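PDB 5FRY: positive phenol-degradative gene regulator from Ralstonia sp. E2, which senses phenols through this N-terminal domain and, as an ATPase-family enhancer-binding protein, activates transcription of phenol-degradation genes. Local coordinates for residues Y157-G160 against Y161-L165. Residues are numbered along the deposited sequence; the frame is centred on the assembly and turned at random.
Sequences YATG and YTSAL. With ERH (3,4-dimethylphenol), chain D.
Tyr157 and Tyr161, one turn apart on helix 152-166, make a local contact within the V4R domain, on the face of the helix that lines the dimethylphenol pocket. It illustrates how one helix can offer side chains to a ligand while two of its hydroxyls bond back to its own carbonyls. Both rings swing out with CG anti to the backbone N (chi1 179° in each), and CE1 of Tyr157 lies 4.2 Å from CB of Tyr161. The ligand meets the pair differently: its C06 approaches the edge of the Tyr157 ring, near the ring plane, 3.6 Å from CD1, whereas its methyl C09 settles obliquely against Tyr161, 3.3 Å from CD1. Ala158 CB touches ring carbons C03 and C06 of the phenol, 3.8 Å from each, and Thr162 adds to the pocket lining. Tyr161 N donates to Tyr157 O in the regular i to i+4 bond.

Further round the helix, two hydroxyls fold back onto carbonyls that already accept an i to i+4 bond. Thr162 OG1 donates to Ala158 O at 2.7 Å, from the opposite face of the carbonyl plane to Thr162 N. Ser163 OG repeats the pattern on Thr159 O at 2.8 Å, standing above the carbonyl plane; its torsion, beside the backbone N (chi1 -69°), turns it back along the helix. Each of these oxygens is thus gripped twice. Thr162 OG1 is also hydrogen-bonded to Tyr172 OH, another pocket residue, and Ser163 OG to Ile170 N, tying the helix to strand 170-176.

Tyr157 OH is hydrogen-bonded to Asp78 OD2 of helix 60-84 while its ring stacks on His102 of helix 97-104, and Tyr161 OH is hydrogen-bonded to Met94 O of helix 91-95; Ala158, Thr159 and Thr162 pack against strand 170-176, an outermost strand of the four-stranded antiparallel sheet.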
loop_
_atom_site.group_PDB
_atom_site.type_symbol
_atom_site.label_atom_id
_atom_site.label_comp_id
_atom_site.label_asym_id
_atom_site.label_seq_id
_atom_site.Cartn_x
_atom_site.Cartn_y
_atom_site.Cartn_z
ATOM N N TYR A 157 -3.578 12.324 -4.588
ATOM C CA TYR A 157 -2.575 12.004 -5.587
ATOM C C TYR A 157 -2.641 12.984 -6.756
ATOM O O TYR A 157 -1.598 13.543 -7.155
ATOM C CB TYR A 157 -2.741 10.565 -6.057
ATOM C CG TYR A 157 -1.746 10.166 -7.124
ATOM C CD1 TYR A 157 -1.862 10.661 -8.433
ATOM C CD2 TYR A 157 -0.669 9.336 -6.821
ATOM C CE1 TYR A 157 -0.953 10.324 -9.407
ATOM C CE2 TYR A 157 0.244 8.979 -7.798
ATOM C CZ TYR A 157 0.086 9.471 -9.091
ATOM O OH TYR A 157 0.970 9.123 -10.090
ATOM N N ALA A 158 -3.850 13.208 -7.285
ATOM C CA ALA A 158 -4.058 14.145 -8.397
ATOM C C ALA A 158 -3.588 15.539 -8.027
ATOM O O ALA A 158 -2.896 16.207 -8.805
ATOM C CB ALA A 158 -5.513 14.193 -8.821
ATOM N N THR A 159 -3.978 15.983 -6.841
ATOM C CA THR A 159 -3.572 17.276 -6.319
ATOM C C THR A 159 -2.046 17.398 -6.233
ATOM O O THR A 159 -1.445 18.369 -6.750
ATOM C CB THR A 159 -4.213 17.504 -4.936
ATOM O OG1 THR A 159 -5.642 17.449 -5.075
ATOM C CG2 THR A 159 -3.812 18.832 -4.350
ATOM N N GLY A 160 -1.423 16.397 -5.616
ATOM C CA GLY A 160 -0.004 16.432 -5.298
ATOM C C GLY A 160 0.836 16.443 -6.550
ATOM O O GLY A 160 1.738 17.269 -6.684
ATOM N N TYR A 161 0.505 15.552 -7.472
ATOM C CA TYR A 161 1.205 15.426 -8.743
ATOM C C TYR A 161 1.075 16.700 -9.560
ATOM O O TYR A 161 2.069 17.253 -9.996
ATOM C CB TYR A 161 0.663 14.240 -9.546
ATOM C CG TYR A 161 1.331 14.076 -10.902
ATOM C CD1 TYR A 161 0.948 14.861 -11.992
ATOM C CD2 TYR A 161 2.349 13.152 -11.087
ATOM C CE1 TYR A 161 1.570 14.730 -13.229
ATOM C CE2 TYR A 161 2.961 13.004 -12.318
ATOM C CZ TYR A 161 2.565 13.792 -13.385
ATOM O OH TYR A 161 3.182 13.632 -14.606
ATOM N N THR A 162 -0.159 17.163 -9.760
ATOM C CA THR A 162 -0.376 18.344 -10.596
ATOM C C THR A 162 0.277 19.545 -9.962
ATOM O O THR A 162 0.906 20.364 -10.637
ATOM C CB THR A 162 -1.865 18.619 -10.798
ATOM O OG1 THR A 162 -2.520 17.392 -11.164
ATOM C CG2 THR A 162 -2.080 19.715 -11.887
ATOM N N SER A 163 0.112 19.670 -8.659
ATOM C CA SER A 163 0.743 20.775 -7.935
ATOM C C SER A 163 2.257 20.779 -8.085
ATOM O O SER A 163 2.841 21.835 -8.295
ATOM C CB SER A 163 0.368 20.739 -6.461
ATOM O OG SER A 163 -1.002 21.059 -6.307
ATOM N N ALA A 164 2.898 19.615 -7.994
ATOM C CA ALA A 164 4.361 19.586 -8.062
ATOM C C ALA A 164 4.831 19.918 -9.473
ATOM O O ALA A 164 5.831 20.629 -9.681
ATOM C CB ALA A 164 4.875 18.228 -7.609
ATOM N N LEU A 165 4.062 19.447 -10.439
ATOM C CA LEU A 165 4.313 19.696 -11.838
ATOM C C LEU A 165 4.160 21.192 -12.150
ATOM O O LEU A 165 4.963 21.741 -12.897
ATOM C CB LEU A 165 3.360 18.851 -12.702
ATOM C CG LEU A 165 3.337 19.173 -14.198
ATOM C CD1 LEU A 165 4.655 18.803 -14.855
ATOM C CD2 LEU A 165 2.177 18.448 -14.885
HETATM O O01 ERH D . -5.309 9.929 -11.135
HETATM C C02 ERH D . -5.574 13.238 -12.941
HETATM C C03 ERH D . -3.413 13.106 -11.736
HETATM C C04 ERH D . -4.405 13.826 -12.622
HETATM C C05 ERH D . -5.895 11.856 -12.415
HETATM C C06 ERH D . -3.698 11.875 -11.266
HETATM C C07 ERH D . -5.011 11.215 -11.625
HETATM C C08 ERH D . -6.567 13.957 -13.828
HETATM C C09 ERH D . -2.100 13.767 -11.376
#